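Local coordinates for protein luciferase-like monooxygenase (Streptomyces bottropensis, PDB 4US5) that probably acts as a monooxygenase of the bacterial luciferase family, inserting oxygen from O2 into an organic substrate, at residues V9-P14 / E41-A46; V90-R95 / F156-R161; L107-A112 / D135-R140; L168-A173 / L186-A191; S224-C229 / G311-I316. All coordinates share one frame; numbering follows the deposited sequence. Where two conformers were deposited one is given.

Contact 1 (V9-P14 / E41-A46); sequences VVEQAP and ERFWVA. With NA (sodium ion), chain R; NA (sodium ion), chain L.
Strand residues V9-E11 and R42-V45 run parallel in the tight part of this contact, joined, with A46 just beyond, by four backbone hydrogen bonds. V9 N binds R42 O, W44 N binds V9 O, A46 N binds E11 O, and the shortest, E11 N to W44 O, measures 2.7 Å. On the face with V9, E11, F43 and V45, the F43 ring lies alongside its neighbours: CG is anti to the backbone N (chi1 -172°), bringing CE2 3.6 Å from V9 CG1 and CZ 3.6 Å from E11 CB. Helix 21-38 packs over this face. V10 and W44 lie side by side on the other face, more loosely, with V10 CG2 4.1 Å from W44 CE3.

Past E11 strand pairing ends; ions and water take over. A water sits 2.6 Å from A46 O. One sodium is held by V10 O and, at 2.6 Å, by Q12 OE1; Q12 NE2 binds S314 O. E11 OE2 binds a second sodium and S28 OG, while OE1 takes A13 N at 2.8 Å and pairs with R322, so the carboxylate probably stays ionised. Strand 6-11, helix 21-38 and strand 42-45 make a beta-alpha-beta unit of the TIM barrel.

Contact 2 (V90-R95 / F156-R161); sequences VAEVFR and FTVSPR. With NA (sodium ion), chain I.
A loop without regular structure, F156-R161, runs past one turn of helix 87-100, with E92 CA and S159 CA 6.0 Å apart and R95 CA lying about as near P160 CA. The peptide before P160 is cis. This loop, leading into strand 167-172 of the TIM barrel, is packed on a barrel helix right where the second subunit approaches.

V158 supplies the apolar footing: its CG1, anti to the backbone N, lies 4.3 Å from A91 CB and 3.9 Å from R95 CD. The proline ring rests on the helix backbone and the root of R95, with P160 CD 3.8 Å from R95 CB. R95 leaves the helix toward the loop and bends at chi2 and chi3 (72°), which turns NE onto P160 O at 3.1 Å. That N-H points within the guanidinium plane at an N-H...O angle of 155°, yet it meets the oxygen from 31° above the carbonyl plane. P160 O also accepts from a water that accepts from R95 NH2 and donates to R95 O, while NH2 binds G164 O as well.

S159 O, which lies against E92 CA, is buried here and has no polar partner in the model. E92, extended beyond CG, carries its carboxylate past the loop to H49 of the second subunit. A water donates to E92 OE2 at 2.6 Å and accepts from S159 N. S159 OG binds a sodium ion at 2.7 Å, completed by the carbonyl oxygens of H48, E51 and N54 of the second subunit.

Contact 3 (L107-A112 / D135-R140); sequences LGIGRA and DDLWRR. With NA (sodium ion), chain N.
The end of strand 105-110 and the residues just after it face the first turns of helix 134-147, the backbones coming closest at R111 and L137, whose CA atoms are 7.6 Å apart. L137 carries the contact. Its CG is anti to the backbone N (chi1 178°), and its methyls split: CD1 lies 4.1 Å from I109 CG2, the two side chains running in opposite directions, while CD2 touches R111 CG at 3.7 Å. The R111 chain, bent at chi2, then folds its guanidinium over the leucine so that L137 CD2 stands over the centre of one face, 3.9 Å from CZ. R111 NH2 ends 3.8 Å from W138 CZ2, the guanidinium and indole planes 73° apart, and makes a weak hydrogen bond to S134 O. An alanine at R111 would probably leave L137 CD2 without its flat lid and lose the contact with W138. G110 O binds a sodium ion at 2.7 Å.

R140 NE bridges to D136 OD2, and R140 NH1 pairs with D125 of the second subunit. Strand 105-110 lies in the sheet between strands 74-81 and 167-172, L107 packs on helix 87-100, and W138 leans against helix 175-184.

Contact 4 (L168-A173 / L186-A191); sequences LWLLGA and LPYAYA
W169 and P187 cross at about a right angle, and their meeting is a CH-pi contact: P187 CB sits over the six-membered ring of the indole, 3.3 Å from its centroid and only 11° off the normal. W169 CG lies anti to the carbonyl carbon (chi1 -78°), which lays the ring across the neighbouring strand. W169 also meets W44 edge-to-face, and its NE1 binds the sulfonate of a buffer molecule. An alanine at W169 would probably leave P187 CB without its aromatic platform and W44 without its ring partner.

L171 follows on the same face, its CG 4.1 Å from A189 CB. On the opposite face L170 and Y188 both place CG anti to the backbone N. The Y188 ring leans over strand 167-172, CD1 3.3 Å from L170 O, and carries OH past G172 to S177 OG. A side chain at G172 would run into that hydroxyl, so the glycine leaves the tyrosine its place. Y190, turned the same way, brings CE1 3.7 Å from A173 C and sends OH to T195 O.

Four nearly straight backbone bonds set the register, from L170 N to P187 O at 3.0 Å to A191 N to G172 O at 2.8 Å. Strand 167-172, helix 175-184 and strand 188-191 form a beta-alpha-beta unit, the repeating element of a TIM barrel.

Contact 5 (S224-C229 / G311-I316); sequences SVVVCC and GVVSMI. With NA (sodium ion), chain M.
Strand 309-313, the last in the chain, closes the TIM barrel by lying between strands 221-229 and 6-11, and here it pairs in parallel with the former. The two segment axes cross at -44°. V225 N gives a hydrogen bond to G311 O, V313 N gives one to V225 O at 2.8 Å with an N-H...O angle of 177°, and V227 N reaches V313 O at 3.0 Å. G311 faces S224, where a side chain would crowd OG.

V226 and V313 share one face, crossing obliquely with V226 CG2 3.9 Å from V313 CG1. The same methyl meets the selenium of M315, a selenomethionine, at 3.6 Å; that chain bends at chi2 (83°) and crosses the valine at about a right angle. On the other face V227 CG2 packs 3.9 Å from V312 CG1, and both valines touch L329 of helix 319-332.

After V313 the strands separate, and a water steps into the pairing: it accepts from M315 N at 2.9 Å and donates to V227 O at 3.0 Å. S314 turns its OG to R322 and Y326, while its carbonyl O holds a sodium ion at 2.9 Å together with a water that donates to I316 O. Valine packing thus gives way to polar links: V227 O and M315 N are joined through water rather than directly, and S314 O is shared by the sodium and Q12 NE2.

Contacts 1, 3, 4 and 5 all reach the one curled parallel sheet of the TIM barrel. Contacts 1 and 5, centres about 10 Å apart, meet where strands 6-11 and 309-313 pair; contacts 3 and 4, also about 10 Å apart, share the pairing of strands 105-110 and 167-172. Strands 188-191 and 221-229 join contact 4 to contact 5, and W44 of contact 1 touches W169, L171 and A189 of contact 4. Along the chain contact 1 comes first, contact 3 falls between the two segments of contact 2, and contacts 4 and 5 follow. Contact 2, about 33 Å from contact 5 between centres, lies outside the sheet, tying the barrel to the second subunit.

Contact 1 (V9-P14 / E41-A46)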
# COMPACT_ATOMS: atom_id res chain seq x y z
N VAL B 9 5.42 19.11 3.06
CA VAL B 9 3.95 18.99 3.27
C VAL B 9 3.71 17.73 4.11
O VAL B 9 4.32 16.71 3.87
CB VAL B 9 3.16 18.85 1.95
CG1 VAL B 9 1.68 18.73 2.23
CG2 VAL B 9 3.46 19.98 0.99
N VAL B 10 2.87 17.87 5.14
CA VAL B 10 2.36 16.75 5.91
C VAL B 10 0.86 16.75 5.73
O VAL B 10 0.17 17.73 6.08
CB VAL B 10 2.78 16.86 7.40
CG1 VAL B 10 2.27 15.68 8.20
CG2 VAL B 10 4.31 16.95 7.52
N GLU B 11 0.35 15.66 5.15
CA GLU B 11 -1.00 15.57 4.69
C GLU B 11 -1.76 14.50 5.48
O GLU B 11 -1.48 13.31 5.38
CB GLU B 11 -0.99 15.21 3.19
CG GLU B 11 -2.34 14.71 2.61
CD GLU B 11 -3.41 15.78 2.58
OE1 GLU B 11 -3.73 16.38 3.62
OE2 GLU B 11 -3.96 16.03 1.48
N GLN B 12 -2.74 14.94 6.27
CA GLN B 12 -3.62 14.02 6.97
C GLN B 12 -4.93 13.75 6.20
O GLN B 12 -5.72 12.89 6.57
CB GLN B 12 -3.87 14.52 8.39
CG GLN B 12 -4.90 15.60 8.53
CD GLN B 12 -4.47 16.98 8.08
OE1 GLN B 12 -3.65 17.16 7.17
NE2 GLN B 12 -5.12 17.98 8.63
N ALA B 13 -5.10 14.45 5.08
CA ALA B 13 -6.27 14.25 4.19
C ALA B 13 -7.60 14.48 4.90
O ALA B 13 -8.43 13.58 5.02
CB ALA B 13 -6.22 12.90 3.53
N PRO B 14 -7.81 15.71 5.37
CA PRO B 14 -9.06 15.97 6.06
C PRO B 14 -10.26 15.81 5.13
O PRO B 14 -10.16 16.03 3.93
CB PRO B 14 -8.90 17.41 6.56
CG PRO B 14 -7.73 17.96 5.87
CD PRO B 14 -6.96 16.90 5.23
N GLU B 41 10.31 19.94 -0.34
CA GLU B 41 11.30 18.87 -0.17
C GLU B 41 10.70 17.47 -0.13
O GLU B 41 11.20 16.56 -0.78
CB GLU B 41 12.13 19.04 1.11
CG GLU B 41 12.86 20.34 1.21
CD GLU B 41 13.90 20.54 0.13
OE1 GLU B 41 14.56 19.52 -0.26
OE2 GLU B 41 13.97 21.69 -0.36
N ARG B 42 9.64 17.30 0.69
CA ARG B 42 8.98 16.00 0.88
C ARG B 42 7.49 16.18 1.11
O ARG B 42 7.03 17.24 1.54
CB ARG B 42 9.61 15.18 2.01
CG ARG B 42 9.38 15.71 3.43
CD ARG B 42 10.39 15.15 4.43
NE ARG B 42 11.72 15.74 4.28
CZ ARG B 42 12.85 15.05 4.05
NH1 ARG B 42 12.84 13.73 3.87
NH2 ARG B 42 14.00 15.69 3.98
N PHE B 43 6.76 15.12 0.85
CA PHE B 43 5.32 15.09 1.02
C PHE B 43 5.05 13.85 1.88
O PHE B 43 5.28 12.72 1.44
CB PHE B 43 4.64 14.96 -0.33
CG PHE B 43 3.13 15.11 -0.28
CD1 PHE B 43 2.32 14.04 0.09
CD2 PHE B 43 2.53 16.31 -0.56
CE1 PHE B 43 0.96 14.18 0.16
CE2 PHE B 43 1.17 16.45 -0.51
CZ PHE B 43 0.38 15.38 -0.16
N TRP B 44 4.58 14.07 3.10
CA TRP B 44 4.27 12.98 3.97
C TRP B 44 2.79 12.77 4.11
O TRP B 44 2.02 13.74 4.17
CB TRP B 44 4.87 13.25 5.35
CG TRP B 44 6.32 13.00 5.46
CD1 TRP B 44 7.16 12.51 4.51
CD2 TRP B 44 7.13 13.27 6.60
NE1 TRP B 44 8.43 12.42 4.99
CE2 TRP B 44 8.44 12.86 6.29
CE3 TRP B 44 6.86 13.79 7.87
CZ2 TRP B 44 9.50 13.01 7.16
CZ3 TRP B 44 7.93 13.93 8.76
CH2 TRP B 44 9.22 13.51 8.42
N VAL B 45 2.39 11.52 4.26
CA VAL B 45 0.99 11.16 4.47
C VAL B 45 0.85 10.56 5.88
O VAL B 45 1.57 9.60 6.21
CB VAL B 45 0.52 10.14 3.43
CG1 VAL B 45 -0.97 9.78 3.62
CG2 VAL B 45 0.73 10.67 2.02
N ALA B 46 -0.09 11.07 6.66
CA ALA B 46 -0.31 10.66 8.05
C ALA B 46 -1.29 9.49 8.11
O ALA B 46 -2.00 9.21 7.15
CB ALA B 46 -0.78 11.83 8.89
NA NA R . -2.23 18.89 5.89
NA NA L . -6.74 16.05 1.12
O HOH W 1 -3.45 11.10 6.04
O HOH W 2 -8.91 17.68 2.19

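Contact 2 (V90-R95 / F156-R161)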
# COMPACT_ATOMS: atom_id res chain seq x y z
N VAL B 90 6.08 -3.88 7.78
CA VAL B 90 6.38 -2.51 7.43
C VAL B 90 7.63 -2.39 6.53
O VAL B 90 7.64 -1.63 5.55
CB VAL B 90 6.50 -1.63 8.69
CG1 VAL B 90 6.92 -0.19 8.34
CG2 VAL B 90 5.17 -1.60 9.43
N ALA B 91 8.68 -3.11 6.89
CA ALA B 91 9.90 -3.13 6.10
C ALA B 91 9.64 -3.59 4.67
O ALA B 91 10.12 -2.99 3.73
CB ALA B 91 10.95 -4.02 6.78
N GLU B 92 8.88 -4.66 4.53
CA GLU B 92 8.53 -5.18 3.20
C GLU B 92 7.74 -4.15 2.37
O GLU B 92 8.01 -3.93 1.20
CB GLU B 92 7.67 -6.41 3.31
CG GLU B 92 8.40 -7.64 3.77
CD GLU B 92 7.48 -8.83 3.88
OE1 GLU B 92 6.26 -8.63 4.14
OE2 GLU B 92 8.02 -9.99 3.80
N VAL B 93 6.75 -3.53 3.00
CA VAL B 93 5.94 -2.52 2.32
C VAL B 93 6.83 -1.39 1.79
O VAL B 93 6.72 -0.98 0.64
CB VAL B 93 4.85 -1.98 3.28
CG1 VAL B 93 4.20 -0.70 2.77
CG2 VAL B 93 3.77 -3.05 3.52
N PHE B 94 7.72 -0.89 2.63
CA PHE B 94 8.50 0.25 2.26
C PHE B 94 9.67 -0.12 1.36
O PHE B 94 10.09 0.70 0.57
CB PHE B 94 8.86 1.11 3.47
CG PHE B 94 7.70 1.98 3.93
CD1 PHE B 94 6.62 1.42 4.57
CD2 PHE B 94 7.62 3.29 3.55
CE1 PHE B 94 5.53 2.19 4.93
CE2 PHE B 94 6.54 4.07 3.88
CZ PHE B 94 5.47 3.53 4.55
N ARG B 95 10.16 -1.37 1.45
CA ARG B 95 11.08 -1.87 0.45
C ARG B 95 10.43 -1.96 -0.94
O ARG B 95 11.09 -1.73 -1.94
CB ARG B 95 11.67 -3.24 0.86
CG ARG B 95 12.69 -3.17 2.02
CD ARG B 95 13.83 -4.16 1.83
NE ARG B 95 14.61 -3.60 0.76
CZ ARG B 95 15.58 -2.71 0.93
NH1 ARG B 95 16.03 -2.38 2.13
NH2 ARG B 95 16.13 -2.18 -0.14
N PHE B 156 16.42 -15.20 6.94
CA PHE B 156 15.67 -15.07 5.69
C PHE B 156 15.90 -13.69 5.09
O PHE B 156 16.38 -12.79 5.78
CB PHE B 156 14.18 -15.35 5.93
CG PHE B 156 13.56 -14.51 7.03
CD1 PHE B 156 13.25 -13.18 6.80
CD2 PHE B 156 13.30 -15.05 8.28
CE1 PHE B 156 12.71 -12.41 7.80
CE2 PHE B 156 12.75 -14.28 9.30
CZ PHE B 156 12.45 -12.94 9.05
N THR B 157 15.53 -13.52 3.83
CA THR B 157 15.65 -12.22 3.15
C THR B 157 14.38 -11.38 3.27
O THR B 157 13.26 -11.90 3.38
CB THR B 157 15.99 -12.39 1.66
OG1 THR B 157 14.94 -13.11 0.99
CG2 THR B 157 17.32 -13.16 1.53
N VAL B 158 14.55 -10.07 3.23
CA VAL B 158 13.45 -9.14 3.25
C VAL B 158 13.23 -8.66 1.82
O VAL B 158 13.97 -7.81 1.30
CB VAL B 158 13.74 -7.98 4.21
CG1 VAL B 158 12.59 -7.00 4.21
CG2 VAL B 158 13.98 -8.52 5.62
N SER B 159 12.20 -9.21 1.18
CA SER B 159 11.89 -8.86 -0.19
C SER B 159 11.18 -7.54 -0.30
O SER B 159 10.48 -7.12 0.62
CB SER B 159 10.94 -9.88 -0.80
OG SER B 159 11.41 -11.18 -0.66
N PRO B 160 11.34 -6.86 -1.42
CA PRO B 160 12.30 -7.07 -2.48
C PRO B 160 13.62 -6.42 -2.12
O PRO B 160 13.62 -5.25 -1.68
CB PRO B 160 11.67 -6.38 -3.68
CG PRO B 160 10.74 -5.36 -3.10
CD PRO B 160 10.39 -5.77 -1.73
N ARG B 161 14.72 -7.13 -2.31
CA ARG B 161 16.05 -6.57 -2.07
C ARG B 161 16.48 -5.65 -3.19
O ARG B 161 16.36 -5.99 -4.36
CB ARG B 161 17.09 -7.71 -1.98
CG ARG B 161 16.80 -8.75 -0.92
CD ARG B 161 17.92 -9.79 -0.78
NE ARG B 161 18.21 -10.47 -2.03
CZ ARG B 161 19.08 -11.47 -2.16
NH1 ARG B 161 19.76 -11.93 -1.12
NH2 ARG B 161 19.26 -12.02 -3.36
NA NA I . 9.55 -12.56 -2.06
O HOH W 3 10.14 -10.64 2.43
O HOH W 4 13.82 -2.55 -1.99

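Contact 3 (L107-A112 / D135-R140)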
# COMPACT_ATOMS: atom_id res chain seq x y z
N LEU B 107 10.23 6.64 5.36
CA LEU B 107 9.46 5.90 6.30
C LEU B 107 9.45 6.63 7.64
O LEU B 107 10.29 6.35 8.52
CB LEU B 107 10.04 4.49 6.43
CG LEU B 107 9.42 3.52 7.42
CD1 LEU B 107 7.90 3.55 7.42
CD2 LEU B 107 9.90 2.10 7.12
N GLY B 108 8.54 7.57 7.78
CA GLY B 108 8.30 8.23 9.05
C GLY B 108 7.43 7.35 9.94
O GLY B 108 6.45 6.76 9.47
N ILE B 109 7.82 7.26 11.20
CA ILE B 109 7.18 6.39 12.20
C ILE B 109 6.63 7.27 13.28
O ILE B 109 7.33 8.15 13.76
CB ILE B 109 8.23 5.45 12.83
CG1 ILE B 109 8.81 4.52 11.78
CG2 ILE B 109 7.63 4.66 13.99
CD1 ILE B 109 7.81 3.67 11.05
N GLY B 110 5.38 7.06 13.64
CA GLY B 110 4.73 7.84 14.68
C GLY B 110 4.10 6.99 15.77
O GLY B 110 3.92 5.78 15.59
N ARG B 111 3.75 7.64 16.88
CA ARG B 111 3.14 6.96 18.04
C ARG B 111 1.66 6.67 17.86
O ARG B 111 0.93 7.51 17.35
CB ARG B 111 3.27 7.79 19.33
CG ARG B 111 4.57 7.70 20.05
CD ARG B 111 4.38 7.76 21.55
NE ARG B 111 5.46 7.02 22.19
CZ ARG B 111 5.45 5.70 22.41
NH1 ARG B 111 4.39 4.94 22.11
NH2 ARG B 111 6.52 5.15 22.96
N ALA B 112 1.22 5.54 18.42
CA ALA B 112 -0.17 5.12 18.37
C ALA B 112 -0.94 5.47 19.67
O ALA B 112 -2.05 4.95 19.90
CB ALA B 112 -0.25 3.64 18.12
N ASP B 135 8.50 2.06 25.64
CA ASP B 135 9.69 1.36 25.20
C ASP B 135 9.43 0.34 24.09
O ASP B 135 10.35 0.01 23.34
CB ASP B 135 10.36 0.67 26.39
CG ASP B 135 10.92 1.65 27.40
OD1 ASP B 135 10.44 2.83 27.45
OD2 ASP B 135 11.83 1.24 28.15
N ASP B 136 8.21 -0.18 23.99
CA ASP B 136 7.90 -1.14 22.93
C ASP B 136 8.14 -0.52 21.53
O ASP B 136 8.63 -1.19 20.61
CB ASP B 136 6.46 -1.60 23.03
CG ASP B 136 6.12 -2.66 22.01
OD1 ASP B 136 6.85 -3.68 21.96
OD2 ASP B 136 5.16 -2.48 21.24
N LEU B 137 7.74 0.73 21.35
CA LEU B 137 7.90 1.38 20.04
C LEU B 137 9.37 1.43 19.67
O LEU B 137 9.74 1.10 18.54
CB LEU B 137 7.29 2.77 20.03
CG LEU B 137 7.45 3.55 18.72
CD1 LEU B 137 6.90 2.76 17.54
CD2 LEU B 137 6.74 4.90 18.82
N TRP B 138 10.22 1.80 20.64
CA TRP B 138 11.65 1.94 20.34
C TRP B 138 12.29 0.60 20.02
O TRP B 138 13.17 0.52 19.15
CB TRP B 138 12.42 2.64 21.46
CG TRP B 138 11.73 3.85 22.06
CD1 TRP B 138 11.64 4.15 23.39
CD2 TRP B 138 11.01 4.89 21.36
NE1 TRP B 138 10.93 5.31 23.56
CE2 TRP B 138 10.53 5.78 22.33
CE3 TRP B 138 10.74 5.15 20.01
CZ2 TRP B 138 9.78 6.93 22.01
CZ3 TRP B 138 9.99 6.28 19.68
CH2 TRP B 138 9.52 7.16 20.69
N ARG B 139 11.81 -0.46 20.65
CA ARG B 139 12.20 -1.81 20.30
C ARG B 139 11.78 -2.21 18.87
O ARG B 139 12.55 -2.80 18.13
CB ARG B 139 11.58 -2.80 21.27
CG ARG B 139 12.13 -4.22 21.15
CD ARG B 139 11.29 -5.24 21.91
NE ARG B 139 11.31 -5.04 23.37
CZ ARG B 139 12.19 -5.61 24.22
NH1 ARG B 139 13.15 -6.42 23.77
NH2 ARG B 139 12.11 -5.36 25.52
N ARG B 140 10.54 -1.90 18.53
CA ARG B 140 10.03 -2.17 17.16
C ARG B 140 10.83 -1.40 16.13
O ARG B 140 11.14 -1.89 15.06
CB ARG B 140 8.57 -1.76 17.05
CG ARG B 140 7.61 -2.73 17.66
CD ARG B 140 6.22 -2.12 17.77
NE ARG B 140 5.37 -3.07 18.44
CZ ARG B 140 4.74 -4.06 17.85
NH1 ARG B 140 4.74 -4.19 16.54
NH2 ARG B 140 4.06 -4.91 18.59
NA NA N . 3.02 3.55 16.81

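Contact 4 (L168-A173 / L186-A191)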
# COMPACT_ATOMS: atom_id res chain seq x y z
N LEU B 168 14.46 6.36 7.27
CA LEU B 168 13.73 6.29 8.53
C LEU B 168 13.67 7.64 9.24
O LEU B 168 14.72 8.27 9.49
CB LEU B 168 14.42 5.32 9.49
CG LEU B 168 14.04 3.84 9.44
CD1 LEU B 168 14.81 3.06 10.49
CD2 LEU B 168 12.53 3.62 9.63
N TRP B 169 12.48 8.07 9.63
CA TRP B 169 12.26 9.28 10.41
C TRP B 169 11.39 8.96 11.62
O TRP B 169 10.46 8.13 11.54
CB TRP B 169 11.53 10.36 9.59
CG TRP B 169 12.39 11.09 8.62
CD1 TRP B 169 12.84 10.62 7.41
CD2 TRP B 169 12.91 12.42 8.74
NE1 TRP B 169 13.59 11.55 6.79
CE2 TRP B 169 13.64 12.68 7.57
CE3 TRP B 169 12.86 13.40 9.74
CZ2 TRP B 169 14.30 13.86 7.37
CZ3 TRP B 169 13.49 14.59 9.51
CH2 TRP B 169 14.23 14.81 8.34
N LEU B 170 11.65 9.62 12.74
CA LEU B 170 10.78 9.50 13.91
C LEU B 170 10.00 10.79 14.07
O LEU B 170 10.58 11.89 14.08
CB LEU B 170 11.58 9.23 15.17
CG LEU B 170 10.75 9.04 16.43
CD1 LEU B 170 9.73 7.92 16.24
CD2 LEU B 170 11.65 8.71 17.62
N LEU B 171 8.69 10.64 14.18
CA LEU B 171 7.80 11.76 14.44
C LEU B 171 7.44 11.72 15.89
O LEU B 171 7.07 10.66 16.42
CB LEU B 171 6.52 11.66 13.60
CG LEU B 171 6.65 12.09 12.14
CD1 LEU B 171 7.50 11.10 11.32
CD2 LEU B 171 5.27 12.22 11.55
N GLY B 172 7.49 12.87 16.53
CA GLY B 172 7.06 12.95 17.95
C GLY B 172 6.36 14.23 18.31
O GLY B 172 6.38 15.23 17.55
N ALA B 173 5.77 14.23 19.50
CA ALA B 173 5.10 15.39 20.04
C ALA B 173 5.31 15.43 21.56
O ALA B 173 4.40 15.77 22.31
CB ALA B 173 3.64 15.32 19.73
N LEU B 186 18.35 9.24 14.92
CA LEU B 186 17.37 9.35 13.85
C LEU B 186 17.02 10.77 13.51
O LEU B 186 16.93 11.62 14.41
CB LEU B 186 16.10 8.63 14.24
CG LEU B 186 16.23 7.13 14.24
CD1 LEU B 186 15.01 6.52 14.91
CD2 LEU B 186 16.41 6.59 12.83
N PRO B 187 16.71 11.03 12.22
CA PRO B 187 16.07 12.27 11.86
C PRO B 187 14.73 12.36 12.61
O PRO B 187 14.11 11.34 12.87
CB PRO B 187 15.86 12.13 10.34
CG PRO B 187 16.86 11.12 9.90
CD PRO B 187 17.00 10.18 11.04
N TYR B 188 14.32 13.58 12.97
CA TYR B 188 13.26 13.79 13.89
C TYR B 188 12.35 14.90 13.44
O TYR B 188 12.83 15.96 13.08
CB TYR B 188 13.84 14.14 15.27
CG TYR B 188 12.83 14.36 16.35
CD1 TYR B 188 11.98 13.36 16.74
CD2 TYR B 188 12.78 15.57 17.06
CE1 TYR B 188 11.08 13.54 17.79
CE2 TYR B 188 11.87 15.78 18.09
CZ TYR B 188 11.03 14.76 18.46
OH TYR B 188 10.15 14.93 19.50
N ALA B 189 11.04 14.66 13.47
CA ALA B 189 10.07 15.69 13.14
C ALA B 189 9.17 15.91 14.34
O ALA B 189 8.47 14.99 14.78
CB ALA B 189 9.27 15.28 11.93
N TYR B 190 9.19 17.12 14.88
CA TYR B 190 8.38 17.47 16.05
C TYR B 190 7.10 18.17 15.67
O TYR B 190 7.11 19.21 14.99
CB TYR B 190 9.14 18.39 17.02
CG TYR B 190 8.41 18.63 18.32
CD1 TYR B 190 8.52 17.75 19.37
CD2 TYR B 190 7.60 19.75 18.50
CE1 TYR B 190 7.85 17.97 20.57
CE2 TYR B 190 6.93 19.97 19.69
CZ TYR B 190 7.04 19.05 20.72
OH TYR B 190 6.37 19.27 21.90
N ALA B 191 5.99 17.65 16.18
CA ALA B 191 4.67 18.26 15.95
C ALA B 191 4.35 19.41 16.89
O ALA B 191 3.62 19.25 17.88
CB ALA B 191 3.57 17.18 16.02

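Contact 5 (S224-C229 / G311-I316)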
# COMPACT_ATOMS: atom_id res chain seq x y z
N SER B 224 7.05 20.30 12.39
CA SER B 224 5.73 20.22 11.79
C SER B 224 4.82 21.25 12.39
O SER B 224 4.67 21.32 13.62
CB SER B 224 5.14 18.83 11.89
OG SER B 224 6.00 17.93 11.23
N VAL B 225 4.21 22.03 11.52
CA VAL B 225 3.43 23.20 11.88
C VAL B 225 2.17 23.23 11.04
O VAL B 225 2.22 22.92 9.86
CB VAL B 225 4.20 24.52 11.65
CG1 VAL B 225 5.24 24.74 12.74
CG2 VAL B 225 4.85 24.56 10.27
N VAL B 226 1.06 23.64 11.65
CA VAL B 226 -0.10 24.06 10.92
C VAL B 226 0.07 25.50 10.49
O VAL B 226 0.47 26.40 11.29
CB VAL B 226 -1.37 23.92 11.77
CG1 VAL B 226 -2.52 24.66 11.16
CG2 VAL B 226 -1.73 22.48 11.94
N VAL B 227 -0.18 25.75 9.21
CA VAL B 227 -0.13 27.09 8.69
C VAL B 227 -1.38 27.36 7.88
O VAL B 227 -1.83 26.52 7.11
CB VAL B 227 1.08 27.30 7.77
CG1 VAL B 227 1.15 28.73 7.26
CG2 VAL B 227 2.36 26.91 8.49
N CYS B 228 -1.94 28.55 8.08
CA CYS B 228 -3.06 29.03 7.30
C CYS B 228 -2.69 30.40 6.74
O CYS B 228 -2.72 31.42 7.45
CB CYS B 228 -4.29 29.11 8.21
SG CYS B 228 -5.78 29.62 7.37
N CYS B 229 -2.25 30.41 5.48
CA CYS B 229 -1.72 31.61 4.83
C CYS B 229 -2.66 32.08 3.70
O CYS B 229 -3.22 31.27 2.95
CB CYS B 229 -0.33 31.34 4.29
SG CYS B 229 0.45 32.76 3.51
N GLY B 311 7.50 21.07 8.11
CA GLY B 311 6.44 20.17 7.61
C GLY B 311 5.06 20.82 7.76
O GLY B 311 4.53 20.96 8.87
N VAL B 312 4.50 21.28 6.67
CA VAL B 312 3.36 22.18 6.71
C VAL B 312 2.07 21.43 6.60
O VAL B 312 1.75 20.84 5.53
CB VAL B 312 3.43 23.26 5.62
CG1 VAL B 312 2.21 24.18 5.67
CG2 VAL B 312 4.73 24.08 5.75
N VAL B 313 1.31 21.50 7.67
CA VAL B 313 0.04 20.83 7.82
C VAL B 313 -1.02 21.92 7.62
O VAL B 313 -0.80 23.10 7.95
CB VAL B 313 -0.10 20.24 9.25
CG1 VAL B 313 -1.42 19.55 9.46
CG2 VAL B 313 1.04 19.27 9.54
N SER B 314 -2.18 21.52 7.10
CA SER B 314 -3.29 22.44 6.96
C SER B 314 -4.64 21.78 7.32
O SER B 314 -4.83 20.57 7.16
CB SER B 314 -3.30 23.03 5.55
OG SER B 314 -3.34 21.99 4.56
N MSE B 315 -5.56 22.61 7.81
CA MSE B 315 -6.92 22.19 8.12
C MSE B 315 -7.82 23.22 7.48
O MSE B 315 -8.45 24.02 8.16
CB MSE B 315 -7.12 22.15 9.62
CG MSE B 315 -6.62 20.85 10.25
SE MSE B 315 -4.70 20.95 10.56
CE MSE B 315 -4.47 19.41 11.76
N ILE B 316 -7.88 23.20 6.15
CA ILE B 316 -8.54 24.21 5.36
C ILE B 316 -9.70 23.55 4.61
O ILE B 316 -9.54 22.48 4.01
CB ILE B 316 -7.55 24.88 4.39
CG1 ILE B 316 -6.53 25.73 5.18
CG2 ILE B 316 -8.26 25.74 3.37
CD1 ILE B 316 -5.38 26.31 4.36
NA NA M . -6.37 21.20 4.75
O HOH W 5 -4.46 25.33 7.97
O HOH W 6 -8.19 20.23 3.07